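Local coordinates for protein actinorhodin polyketide putative beta-ketoacyl synthase 2 (Streptomyces coelicolor A3, PDB 1TQY) that is the chain length factor of the actinorhodin polyketide synthase, a ketosynthase-like protein that probably contributes to setting the length of the growing polyketide chain, at residues 12-17 and 251-256; 54-59 and 197-202; 171-176 and 392-397; 220-225 and 232-237; 286-291 and 405-410. All coordinates share one frame; numbering follows the deposited sequence.

Contact 1 of 5, residues 12-17 and 251-256; sequences LITGVG and EARGRH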
# COMPACT_ATOMS: atom_id res chain seq x y z
N LEU B 12 10.99 4.84 19.66
CA LEU B 12 10.65 3.82 20.64
C LEU B 12 9.27 3.21 20.43
O LEU B 12 8.41 3.81 19.79
CB LEU B 12 10.72 4.42 22.05
CG LEU B 12 11.99 5.20 22.41
CD1 LEU B 12 11.80 5.88 23.75
CD2 LEU B 12 13.19 4.26 22.45
N ILE B 13 9.10 2.00 20.95
CA ILE B 13 7.83 1.28 20.88
C ILE B 13 7.27 1.48 22.29
O ILE B 13 7.75 0.85 23.24
CB ILE B 13 8.02 -0.25 20.67
CG1 ILE B 13 9.03 -0.53 19.55
CG2 ILE B 13 6.67 -0.91 20.39
CD1 ILE B 13 8.56 -0.17 18.18
N THR B 14 6.27 2.34 22.43
CA THR B 14 5.71 2.63 23.75
C THR B 14 4.44 1.86 24.08
O THR B 14 4.10 1.67 25.25
CB THR B 14 5.41 4.13 23.90
OG1 THR B 14 4.61 4.56 22.79
CG2 THR B 14 6.69 4.94 23.94
N GLY B 15 3.72 1.42 23.05
CA GLY B 15 2.50 0.68 23.29
C GLY B 15 2.25 -0.39 22.26
O GLY B 15 2.52 -0.20 21.07
N VAL B 16 1.74 -1.54 22.70
CA VAL B 16 1.47 -2.62 21.76
C VAL B 16 0.05 -3.15 21.93
O VAL B 16 -0.54 -3.06 23.00
CB VAL B 16 2.49 -3.78 21.92
CG1 VAL B 16 3.92 -3.22 21.87
CG2 VAL B 16 2.25 -4.53 23.21
N GLY B 17 -0.50 -3.67 20.84
CA GLY B 17 -1.84 -4.23 20.86
C GLY B 17 -1.84 -5.50 20.04
O GLY B 17 -1.58 -5.47 18.83
N GLU B 251 9.41 11.20 26.28
CA GLU B 251 9.73 11.61 27.64
C GLU B 251 9.02 12.91 28.02
O GLU B 251 8.57 13.06 29.16
CB GLU B 251 11.24 11.77 27.83
CG GLU B 251 11.85 10.62 28.61
CD GLU B 251 12.91 11.08 29.60
OE1 GLU B 251 12.63 12.04 30.36
OE2 GLU B 251 14.01 10.48 29.63
N ALA B 252 8.94 13.83 27.07
CA ALA B 252 8.27 15.11 27.30
C ALA B 252 6.79 14.87 27.58
O ALA B 252 6.17 15.61 28.35
CB ALA B 252 8.44 16.00 26.08
N ARG B 253 6.25 13.83 26.96
CA ARG B 253 4.84 13.45 27.10
C ARG B 253 4.60 12.85 28.49
O ARG B 253 3.47 12.78 28.96
CB ARG B 253 4.49 12.43 26.01
CG ARG B 253 3.08 11.86 26.06
CD ARG B 253 2.68 11.26 24.71
NE ARG B 253 3.25 9.95 24.46
CZ ARG B 253 2.90 8.85 25.12
NH1 ARG B 253 1.98 8.91 26.06
NH2 ARG B 253 3.47 7.68 24.82
N GLY B 254 5.68 12.43 29.14
CA GLY B 254 5.57 11.83 30.45
C GLY B 254 5.65 10.32 30.37
O GLY B 254 5.48 9.62 31.37
N ARG B 255 5.91 9.82 29.16
CA ARG B 255 6.02 8.39 28.91
C ARG B 255 7.50 8.04 28.95
O ARG B 255 8.21 8.19 27.96
CB ARG B 255 5.44 8.05 27.53
CG ARG B 255 5.52 6.58 27.14
CD ARG B 255 4.67 5.71 28.04
NE ARG B 255 4.75 4.30 27.69
CZ ARG B 255 4.09 3.33 28.32
NH1 ARG B 255 3.29 3.63 29.34
NH2 ARG B 255 4.21 2.07 27.94
N HIS B 256 7.97 7.57 30.11
CA HIS B 256 9.37 7.20 30.28
C HIS B 256 9.56 5.69 30.20
O HIS B 256 10.67 5.18 30.34
CB HIS B 256 9.89 7.69 31.63
CG HIS B 256 9.68 9.15 31.86
ND1 HIS B 256 8.43 9.69 32.12
CD2 HIS B 256 10.54 10.20 31.85
CE1 HIS B 256 8.54 11.00 32.26
NE2 HIS B 256 9.81 11.33 32.10

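Contact 2 of 5, residues 54-59 and 197-202; sequences TLAGQI and SALDPW. With NA (sodium ion), chain K.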
# COMPACT_ATOMS: atom_id res chain seq x y z
N THR B 54 -7.20 -27.60 5.59
CA THR B 54 -8.28 -27.48 6.56
C THR B 54 -7.90 -26.83 7.88
O THR B 54 -8.76 -26.59 8.73
CB THR B 54 -8.85 -28.86 6.90
OG1 THR B 54 -7.82 -29.64 7.52
CG2 THR B 54 -9.34 -29.56 5.66
N LEU B 55 -6.62 -26.55 8.06
CA LEU B 55 -6.16 -25.96 9.31
C LEU B 55 -5.83 -24.48 9.19
O LEU B 55 -5.32 -24.04 8.16
CB LEU B 55 -4.93 -26.71 9.81
CG LEU B 55 -5.10 -28.17 10.25
CD1 LEU B 55 -3.76 -28.66 10.79
CD2 LEU B 55 -6.16 -28.28 11.33
N ALA B 56 -6.13 -23.72 10.24
CA ALA B 56 -5.86 -22.29 10.26
C ALA B 56 -5.81 -21.75 11.68
O ALA B 56 -6.31 -22.37 12.62
CB ALA B 56 -6.92 -21.54 9.46
N GLY B 57 -5.18 -20.58 11.83
CA GLY B 57 -5.10 -19.94 13.12
C GLY B 57 -6.27 -18.99 13.27
O GLY B 57 -6.21 -17.84 12.83
N GLN B 58 -7.35 -19.46 13.88
CA GLN B 58 -8.53 -18.63 14.08
C GLN B 58 -8.57 -17.98 15.45
O GLN B 58 -8.07 -18.53 16.42
CB GLN B 58 -9.81 -19.45 13.95
CG GLN B 58 -10.17 -19.89 12.56
CD GLN B 58 -11.42 -20.77 12.56
OE1 GLN B 58 -11.87 -21.23 11.52
NE2 GLN B 58 -11.99 -21.00 13.74
N ILE B 59 -9.16 -16.79 15.49
CA ILE B 59 -9.35 -16.07 16.74
C ILE B 59 -10.83 -16.36 17.02
O ILE B 59 -11.69 -15.91 16.28
CB ILE B 59 -9.13 -14.56 16.57
CG1 ILE B 59 -7.65 -14.29 16.26
CG2 ILE B 59 -9.57 -13.83 17.84
CD1 ILE B 59 -7.33 -12.81 16.06
N SER B 197 -6.94 -11.18 7.57
CA SER B 197 -7.91 -12.24 7.81
C SER B 197 -8.53 -12.58 6.47
O SER B 197 -9.04 -11.70 5.78
CB SER B 197 -9.02 -11.79 8.77
OG SER B 197 -9.92 -12.86 8.98
N ALA B 198 -8.48 -13.84 6.08
CA ALA B 198 -9.05 -14.26 4.82
C ALA B 198 -9.63 -15.65 5.02
O ALA B 198 -9.31 -16.59 4.29
CB ALA B 198 -7.98 -14.29 3.75
N LEU B 199 -10.51 -15.76 6.01
CA LEU B 199 -11.13 -17.01 6.37
C LEU B 199 -12.54 -17.22 5.84
O LEU B 199 -13.44 -17.61 6.59
CB LEU B 199 -11.11 -17.18 7.89
CG LEU B 199 -9.70 -17.24 8.47
CD1 LEU B 199 -9.77 -17.44 9.97
CD2 LEU B 199 -8.93 -18.39 7.81
N ASP B 200 -12.73 -16.95 4.56
CA ASP B 200 -14.01 -17.16 3.91
C ASP B 200 -13.64 -18.18 2.84
O ASP B 200 -12.46 -18.37 2.56
CB ASP B 200 -14.51 -15.88 3.25
CG ASP B 200 -13.63 -15.45 2.11
OD1 ASP B 200 -14.01 -15.63 0.93
OD2 ASP B 200 -12.52 -14.94 2.39
N PRO B 201 -14.64 -18.84 2.23
CA PRO B 201 -14.31 -19.83 1.20
C PRO B 201 -13.39 -19.34 0.08
O PRO B 201 -12.45 -20.03 -0.29
CB PRO B 201 -15.69 -20.24 0.69
CG PRO B 201 -16.58 -20.03 1.89
CD PRO B 201 -16.10 -18.73 2.43
N TRP B 202 -13.66 -18.16 -0.48
CA TRP B 202 -12.84 -17.63 -1.58
C TRP B 202 -11.43 -17.29 -1.10
O TRP B 202 -10.44 -17.69 -1.71
CB TRP B 202 -13.51 -16.40 -2.21
CG TRP B 202 -12.92 -15.98 -3.55
CD1 TRP B 202 -12.03 -16.68 -4.33
CD2 TRP B 202 -13.20 -14.76 -4.25
NE1 TRP B 202 -11.74 -15.96 -5.47
CE2 TRP B 202 -12.44 -14.78 -5.45
CE3 TRP B 202 -14.01 -13.64 -3.98
CZ2 TRP B 202 -12.47 -13.73 -6.38
CZ3 TRP B 202 -14.04 -12.59 -4.92
CH2 TRP B 202 -13.28 -12.65 -6.10
NA NA K . -7.59 -19.69 18.34
O HOH W 1 -7.18 -21.27 20.02
O HOH W 2 -8.86 -21.93 16.82
O HOH W 3 -8.65 -18.48 19.40

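Contact 3 of 5, residues 171-176 and 392-397; sequences GGLDAL and ALVLAR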
# COMPACT_ATOMS: atom_id res chain seq x y z
N GLY B 171 5.13 -6.89 4.19
CA GLY B 171 4.53 -5.58 4.40
C GLY B 171 4.50 -5.05 5.81
O GLY B 171 4.80 -3.88 6.03
N GLY B 172 4.12 -5.90 6.76
CA GLY B 172 4.05 -5.51 8.15
C GLY B 172 5.33 -4.90 8.69
O GLY B 172 5.29 -3.91 9.41
N LEU B 173 6.47 -5.49 8.34
CA LEU B 173 7.76 -4.97 8.79
C LEU B 173 8.05 -3.68 8.04
O LEU B 173 8.50 -2.71 8.62
CB LEU B 173 8.87 -6.00 8.53
CG LEU B 173 9.66 -6.46 9.77
CD1 LEU B 173 8.68 -6.94 10.82
CD2 LEU B 173 10.66 -7.57 9.40
N ASP B 174 7.76 -3.68 6.74
CA ASP B 174 7.97 -2.50 5.92
C ASP B 174 7.16 -1.32 6.46
O ASP B 174 7.64 -0.18 6.44
CB ASP B 174 7.57 -2.78 4.47
CG ASP B 174 8.57 -3.67 3.75
OD1 ASP B 174 8.23 -4.17 2.64
OD2 ASP B 174 9.69 -3.87 4.27
N ALA B 175 5.95 -1.59 6.94
CA ALA B 175 5.09 -0.54 7.49
C ALA B 175 5.77 0.11 8.69
O ALA B 175 5.82 1.33 8.81
CB ALA B 175 3.73 -1.13 7.90
N LEU B 176 6.30 -0.74 9.57
CA LEU B 176 7.00 -0.31 10.77
C LEU B 176 8.22 0.53 10.41
O LEU B 176 8.52 1.54 11.05
CB LEU B 176 7.43 -1.53 11.58
CG LEU B 176 6.58 -1.91 12.80
CD1 LEU B 176 5.14 -1.48 12.61
CD2 LEU B 176 6.68 -3.42 13.01
N ALA B 392 17.67 -7.82 19.10
CA ALA B 392 17.02 -8.86 18.33
C ALA B 392 16.87 -8.43 16.88
O ALA B 392 16.70 -7.25 16.59
CB ALA B 392 15.64 -9.16 18.92
N LEU B 393 16.98 -9.40 15.97
CA LEU B 393 16.80 -9.15 14.54
C LEU B 393 15.50 -9.88 14.18
O LEU B 393 15.30 -11.03 14.57
CB LEU B 393 17.96 -9.73 13.71
CG LEU B 393 17.73 -9.70 12.18
CD1 LEU B 393 17.83 -8.27 11.68
CD2 LEU B 393 18.75 -10.59 11.45
N VAL B 394 14.61 -9.18 13.48
CA VAL B 394 13.33 -9.75 13.04
C VAL B 394 13.34 -9.77 11.52
O VAL B 394 13.71 -8.78 10.88
CB VAL B 394 12.13 -8.91 13.55
CG1 VAL B 394 10.81 -9.50 13.05
CG2 VAL B 394 12.13 -8.88 15.08
N LEU B 395 12.95 -10.90 10.94
CA LEU B 395 12.94 -11.09 9.49
C LEU B 395 11.56 -11.44 8.95
O LEU B 395 10.78 -12.13 9.60
CB LEU B 395 13.89 -12.23 9.13
CG LEU B 395 15.33 -12.05 9.61
CD1 LEU B 395 16.17 -13.23 9.19
CD2 LEU B 395 15.87 -10.75 9.04
N ALA B 396 11.27 -10.98 7.74
CA ALA B 396 9.99 -11.30 7.13
C ALA B 396 10.16 -11.32 5.63
O ALA B 396 10.91 -10.51 5.09
CB ALA B 396 8.93 -10.26 7.51
N ARG B 397 9.51 -12.25 4.94
CA ARG B 397 9.61 -12.26 3.49
C ARG B 397 8.21 -12.27 2.93
O ARG B 397 7.28 -12.72 3.58
CB ARG B 397 10.33 -13.50 2.97
CG ARG B 397 11.72 -13.68 3.51
CD ARG B 397 11.83 -15.06 4.11
NE ARG B 397 12.47 -15.97 3.19
CZ ARG B 397 12.59 -17.28 3.38
NH1 ARG B 397 12.12 -17.88 4.46
NH2 ARG B 397 13.23 -17.98 2.46

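Contact 4 of 5, residues 220-225 and 232-237; sequences DRAYLP and GYVPGE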
# COMPACT_ATOMS: atom_id res chain seq x y z
N ASP B 220 -0.88 -29.89 15.82
CA ASP B 220 0.42 -29.80 16.49
C ASP B 220 1.56 -30.04 15.53
O ASP B 220 2.71 -29.75 15.85
CB ASP B 220 0.55 -30.82 17.62
CG ASP B 220 -0.54 -30.69 18.65
OD1 ASP B 220 -0.80 -29.56 19.12
OD2 ASP B 220 -1.13 -31.74 19.01
N ARG B 221 1.27 -30.60 14.36
CA ARG B 221 2.32 -30.90 13.40
C ARG B 221 1.99 -30.53 11.97
O ARG B 221 2.10 -31.35 11.06
CB ARG B 221 2.65 -32.40 13.46
CG ARG B 221 3.22 -32.88 14.79
CD ARG B 221 4.54 -33.59 14.56
NE ARG B 221 5.66 -32.67 14.65
CZ ARG B 221 6.88 -32.91 14.16
NH1 ARG B 221 7.14 -34.04 13.52
NH2 ARG B 221 7.83 -32.00 14.33
N ALA B 222 1.60 -29.28 11.76
CA ALA B 222 1.24 -28.82 10.42
C ALA B 222 2.14 -27.68 9.95
O ALA B 222 2.48 -27.58 8.77
CB ALA B 222 -0.22 -28.39 10.40
N TYR B 223 2.49 -26.80 10.88
CA TYR B 223 3.34 -25.67 10.54
C TYR B 223 4.65 -25.89 11.27
O TYR B 223 4.78 -25.58 12.45
CB TYR B 223 2.65 -24.37 10.97
CG TYR B 223 3.40 -23.11 10.62
CD1 TYR B 223 4.29 -23.06 9.54
CD2 TYR B 223 3.19 -21.95 11.36
CE1 TYR B 223 4.96 -21.89 9.22
CE2 TYR B 223 3.85 -20.77 11.04
CZ TYR B 223 4.73 -20.75 9.97
OH TYR B 223 5.38 -19.57 9.65
N LEU B 224 5.61 -26.44 10.54
CA LEU B 224 6.90 -26.79 11.12
C LEU B 224 8.10 -26.16 10.41
O LEU B 224 8.88 -26.85 9.75
CB LEU B 224 7.03 -28.32 11.11
CG LEU B 224 5.87 -29.07 11.78
CD1 LEU B 224 6.02 -30.57 11.55
CD2 LEU B 224 5.86 -28.76 13.27
N PRO B 225 8.27 -24.84 10.54
CA PRO B 225 9.41 -24.20 9.88
C PRO B 225 10.77 -24.73 10.38
O PRO B 225 11.00 -24.82 11.59
CB PRO B 225 9.21 -22.72 10.18
CG PRO B 225 8.52 -22.73 11.52
CD PRO B 225 7.50 -23.85 11.32
N GLY B 232 4.60 -26.97 4.38
CA GLY B 232 3.73 -25.85 4.10
C GLY B 232 3.39 -25.07 5.35
O GLY B 232 3.54 -25.58 6.46
N TYR B 233 2.92 -23.83 5.20
CA TYR B 233 2.58 -23.04 6.36
C TYR B 233 1.08 -23.11 6.61
O TYR B 233 0.31 -23.48 5.72
CB TYR B 233 3.01 -21.57 6.16
CG TYR B 233 2.17 -20.77 5.19
CD1 TYR B 233 1.04 -20.08 5.63
CD2 TYR B 233 2.51 -20.70 3.83
CE1 TYR B 233 0.27 -19.32 4.74
CE2 TYR B 233 1.75 -19.95 2.94
CZ TYR B 233 0.63 -19.26 3.40
OH TYR B 233 -0.10 -18.50 2.52
N VAL B 234 0.68 -22.80 7.84
CA VAL B 234 -0.73 -22.78 8.20
C VAL B 234 -1.14 -21.30 8.23
O VAL B 234 -0.47 -20.50 8.88
CB VAL B 234 -0.97 -23.41 9.60
CG1 VAL B 234 -2.42 -23.17 10.03
CG2 VAL B 234 -0.71 -24.93 9.54
N PRO B 235 -2.20 -20.92 7.51
CA PRO B 235 -2.68 -19.52 7.48
C PRO B 235 -3.26 -19.16 8.85
O PRO B 235 -3.69 -20.04 9.60
CB PRO B 235 -3.79 -19.54 6.44
CG PRO B 235 -3.53 -20.77 5.64
CD PRO B 235 -3.03 -21.76 6.63
N GLY B 236 -3.28 -17.87 9.17
CA GLY B 236 -3.86 -17.44 10.43
C GLY B 236 -4.51 -16.08 10.22
O GLY B 236 -4.36 -15.51 9.14
N GLU B 237 -5.23 -15.57 11.21
CA GLU B 237 -5.85 -14.25 11.09
C GLU B 237 -5.41 -13.48 12.32
O GLU B 237 -5.19 -14.07 13.38
CB GLU B 237 -7.38 -14.34 11.06
CG GLU B 237 -8.02 -14.67 12.41
CD GLU B 237 -9.55 -14.74 12.36
OE1 GLU B 237 -10.17 -14.16 11.44
OE2 GLU B 237 -10.14 -15.37 13.27
O HOH W 4 5.12 -27.00 7.59

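Contact 5 of 5, residues 286-291 and 405-410; sequences RLALND and AAVLRR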
# COMPACT_ATOMS: atom_id res chain seq x y z
N ARG B 286 22.09 -7.29 6.53
CA ARG B 286 23.27 -6.44 6.70
C ARG B 286 22.93 -4.96 6.56
O ARG B 286 23.58 -4.11 7.18
CB ARG B 286 24.35 -6.80 5.69
CG ARG B 286 24.92 -8.18 5.85
CD ARG B 286 25.89 -8.49 4.73
NE ARG B 286 26.40 -9.85 4.87
CZ ARG B 286 27.30 -10.22 5.77
NH1 ARG B 286 27.82 -9.32 6.61
NH2 ARG B 286 27.66 -11.49 5.86
N LEU B 287 21.93 -4.66 5.74
CA LEU B 287 21.52 -3.27 5.56
C LEU B 287 20.89 -2.79 6.86
O LEU B 287 21.19 -1.71 7.35
CB LEU B 287 20.53 -3.15 4.40
CG LEU B 287 20.98 -2.46 3.12
CD1 LEU B 287 22.47 -2.63 2.90
CD2 LEU B 287 20.17 -2.99 1.94
N ALA B 288 20.01 -3.62 7.42
CA ALA B 288 19.34 -3.28 8.66
C ALA B 288 20.35 -3.12 9.80
O ALA B 288 20.21 -2.21 10.63
CB ALA B 288 18.30 -4.35 9.02
N LEU B 289 21.36 -3.98 9.86
CA LEU B 289 22.36 -3.89 10.92
C LEU B 289 23.18 -2.60 10.82
O LEU B 289 23.53 -2.01 11.84
CB LEU B 289 23.30 -5.09 10.88
CG LEU B 289 22.72 -6.42 11.36
CD1 LEU B 289 23.77 -7.51 11.20
CD2 LEU B 289 22.29 -6.30 12.82
N ASN B 290 23.47 -2.18 9.59
CA ASN B 290 24.24 -0.95 9.36
C ASN B 290 23.46 0.28 9.78
O ASN B 290 24.01 1.22 10.36
CB ASN B 290 24.59 -0.79 7.88
CG ASN B 290 25.75 -1.64 7.46
OD1 ASN B 290 26.81 -1.63 8.10
ND2 ASN B 290 25.57 -2.38 6.37
N ASP B 291 22.18 0.28 9.44
CA ASP B 291 21.29 1.37 9.76
C ASP B 291 21.28 1.53 11.28
O ASP B 291 21.29 2.64 11.80
CB ASP B 291 19.89 1.04 9.22
CG ASP B 291 18.90 2.17 9.41
OD1 ASP B 291 19.32 3.34 9.48
OD2 ASP B 291 17.69 1.87 9.47
N ALA B 405 13.94 -6.70 7.05
CA ALA B 405 14.66 -6.95 8.29
C ALA B 405 14.54 -5.76 9.22
O ALA B 405 14.50 -4.61 8.78
CB ALA B 405 16.11 -7.25 7.98
N ALA B 406 14.49 -6.04 10.52
CA ALA B 406 14.36 -4.99 11.52
C ALA B 406 15.16 -5.34 12.75
O ALA B 406 15.08 -6.45 13.27
CB ALA B 406 12.90 -4.81 11.88
N VAL B 407 15.95 -4.38 13.23
CA VAL B 407 16.74 -4.63 14.43
C VAL B 407 16.17 -3.83 15.60
O VAL B 407 15.91 -2.64 15.48
CB VAL B 407 18.24 -4.30 14.17
CG1 VAL B 407 18.35 -3.12 13.24
CG2 VAL B 407 18.95 -4.02 15.50
N LEU B 408 15.96 -4.51 16.72
CA LEU B 408 15.40 -3.89 17.91
C LEU B 408 16.39 -3.93 19.07
O LEU B 408 17.25 -4.80 19.12
CB LEU B 408 14.12 -4.63 18.33
CG LEU B 408 13.03 -4.79 17.28
CD1 LEU B 408 11.92 -5.64 17.83
CD2 LEU B 408 12.51 -3.42 16.86
N ARG B 409 16.26 -2.98 20.00
CA ARG B 409 17.13 -2.94 21.16
C ARG B 409 16.34 -2.83 22.46
O ARG B 409 15.27 -2.23 22.50
CB ARG B 409 18.08 -1.74 21.10
CG ARG B 409 19.14 -1.82 20.04
CD ARG B 409 20.43 -1.21 20.56
NE ARG B 409 21.42 -1.08 19.50
CZ ARG B 409 21.35 -0.18 18.52
NH1 ARG B 409 20.33 0.68 18.48
NH2 ARG B 409 22.28 -0.14 17.58
N ARG B 410 16.90 -3.42 23.51
CA ARG B 410 16.29 -3.40 24.84
C ARG B 410 16.24 -1.96 25.32
O ARG B 410 17.22 -1.22 25.16
CB ARG B 410 17.14 -4.22 25.81
CG ARG B 410 16.38 -5.12 26.78
CD ARG B 410 15.48 -4.38 27.76
NE ARG B 410 14.22 -3.93 27.17
CZ ARG B 410 13.18 -3.48 27.88
NH1 ARG B 410 13.26 -3.41 29.20
NH2 ARG B 410 12.08 -3.08 27.26

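Contact 1 of 5, residues 12-17 and 251-256
Thr14 and Arg255 bring strand 12-17 and the turn after a helix closest together, with their CA atoms still 7.7 Å apart, so the gap is bridged by side chains. Thr14 breaks the regular strand: its backbone is locally bent, and both Thr14 and Gly15 bond to Val243 on the adjacent strand, consistent with a classic beta bulge. On the other side, the helix ends in a Schellman motif. Its pivot is Gly254, whose positive phi of 101° turns the chain and whose N bonds back to Glu251 O. This turn sends Arg253 and Arg255 toward the strand together.

Arg255 slides past Thr14 in the reverse direction. A bend at chi2 (66°) lays its CG against Thr14 CG2 at 3.8 Å and lets the guanidinium run on to the backbone. There Arg255 NH2 approaches Thr14 O at 2.7 Å, but the hydrogen bond is weak because the N-H points well off the oxygen, with an angle of 122°. Arg253 arrives edge-on, its NH2 3.9 Å from Thr14 OG1, while Arg255 CB sits 3.3 Å above its guanidinium plane, toward the rim. Thr14 and Arg253 share Glu245: its OE2 is hydrogen-bonded to Thr14 OG1 and forms a salt bridge with Arg253 NH2.

Glu245 belongs to strand 238-246, which pairs antiparallel with strand 11-20 and leads directly into helix 247-253; strand 260-269 also pairs antiparallel with strand 11-20.

Contact 2 of 5, residues 54-59 and 197-202
Leu199 spreads its two methyl groups over two residues of the 54-59 segment, and these apolar touches carry the contact. Its CD2 lies 4.1 Å from Ala56 CB. Its CD1 meets the aliphatic part of Gln58, at 3.6 Å from CG, the two side chains crossing obliquely. With Leu199 CG beside its backbone N (chi1 -62°), the fork of the side chain opens toward both partners.

Polar interactions hold Gln58 from the other end. Beyond CG its chain is fully extended, carrying the amide away from the leucine to where OE1 accepts from Thr44 N and NE2 makes a weak bond to Asp60 OD1. Asp200, at the N-cap of the next helix, caps Gly203 N through OD1.

Metal coordination uses the backbone: Gln58 O binds a sodium ion at 2.3 Å, with Pro21 O and waters completing the site. The residue that packs on Leu199 through its side chain therefore holds the ion through its carbonyl.

Strand 55-57 pairs antiparallel with strand 40-42, and Trp204 of helix 201-208 touches both Ala56 and Leu199. At the start of that helix, Trp202 packs against an aromatic side chain of the other protein chain.

Contact 3 of 5, residues 171-176 and 392-397
The turn of helix 171-176 closed by the 2.7 Å bond from Ala175 N to Gly171 O presents Leu173 to Val394 and Ala396 of strand 392-397. Next to Leu173, Asp174 OD2 is held by two hydroxyls, those of Ser267 and Ser404, which tie the same helix to two neighbouring strands.

Across the contact itself the meeting is apolar, and one leucine does nearly all of it. Leu173 has an unusual first torsion, chi1 -122°, which swings its fork over the strand. Leu173 CD2 settles between two alternate residues, 3.7 Å from Ala396 CB. The same Leu173 CD2 is 3.6 Å from the carbonyl oxygen Val394 O. The other methyl, CD1, lies 4.0 Å from Val394 CG1. That valine branch stands anti to the backbone N (chi1 178°), a position from which it touches both ends of the leucine fork. Leu173 thus bears on the backbone as well as on the side chains of the strand. The helix and strand cross at a steep slant, 126° between their N-to-C directions, with axes 8.1 Å apart. Val350 of helix 345-359 also touches Leu173, while Asp349 and Ala353 of that helix touch Val394.

Their placement is consistent with helices 171-185 and 345-359 being the pair buried between the two sheets of the thiolase fold, with its layers of helix, sheet, helix, sheet and helix. In catalytic ketosynthases the equivalent of the first helix carries the active-site cysteine near its N-terminal end; chain length factors lack that cysteine, yet keep the layered packing.

Contact 4 of 5, residues 220-225 and 232-237
Tyr223 lies along the backbone of residues 232-234, and each step of its side chain finds a different partner. At the root, CB is 3.7 Å from Val234 CG2. The ring begins with CG, 3.9 Å from Val234 N, which lies over one face. Further out CD1 approaches Tyr233 CA at 3.6 Å, and CE1 is equally near Tyr233 CB; the two tyrosine side chains pass at a slant, without stacking. Pro225 CD lies over the opposite face, toward its rim. At the tip, OH is hydrogen-bonded to Gly306 O. With CG anti to the backbone N (chi1 -177°), the ring is carried along the 232-234 backbone.

Val234 CG2 has a second neighbour in Ala222 CB, at 3.6 Å. Tyr233 sends its own ring elsewhere: its OH pairs with Tyr342 OH, and the ring packs on an aromatic side chain of the other protein chain. Both segments belong to the loop between helix 201-208 and strand 238-246, where Pro235 bonds to Gly57.

Ala222 O and Gly232 O lie only 3.2 Å apart, two acceptors that cannot bond to each other. A water accepts from Leu224 N nearby. The weak bond from Ser214 OG to Ala222 O may ease the repulsion between the carbonyls, while the tyrosine ring, polar only at its tip, joins two parts of one long loop by van der Waals contact and secures its buried hydroxyl elsewhere.

Contact 5 of 5, residues 286-291 and 405-410
Val407 carries its CG1 between the backbone N and the carbonyl carbon, at a chi1 of 35°, and this rotation points the methyl at Ala288 of helix 286-291. CG1 comes within 3.3 Å of Ala288 O, close for a methyl beside a carbonyl oxygen. The other branch, CG2, stands roughly anti to the backbone N. This is an outer-layer contact of the thiolase fold, in which helices cover the face of a sheet that the buried central helices do not.

Small residues allow the helix to come near. Ala288 points toward the strand, and its CB meets Ala405 CB at 3.8 Å, methyl against methyl. The CA atoms of these two alanines are 6.0 Å apart, the nearest pair between the segments. Helix and strand axes approach to 7.4 Å and run in the same general sense, crossing at -35°. Because Ala405 and Val407 alternate with Ala406 along the strand, the first two project at the helix while the Ala406 methyl is directed away from it. Ala266 of strand 260-269 extends the surface under Ala288, which touches it too.

Polar groups act around this apolar centre. Asp291 OD2 makes a salt bridge with Arg180 and accepts from Cys265 N, and Arg409 NH2 reaches Ala292 O, just past the helical segment. These bonds fasten the helix to its surroundings at its later end. In the apolar centre, Ala288 CB also approaches the strand backbone, 4.4 Å from Ala406 N.

Contacts 3 and 5 share a two-stranded ladder: Val394 N donates a hydrogen bond to Ala406 O at 2.8 Å, and Leu408 N donates to Ala392 O, also at 2.8 Å. Their helices cover opposite faces of that sheet, with contact centres about 10 Å apart. Contacts 2 and 4 form a second cluster, their centres about 12 Å apart, joined by a probable hydrogen bond from Gly57 N to Pro235 O at 2.7 Å and by another between Ser197 OG and Glu237 OE1. The sodium ion belongs to contact 2, and the Val234 side chain of contact 4 is about 10 Å from it. Contact 1 lies across the chain's centre from this pair, about 34 Å from each between centres.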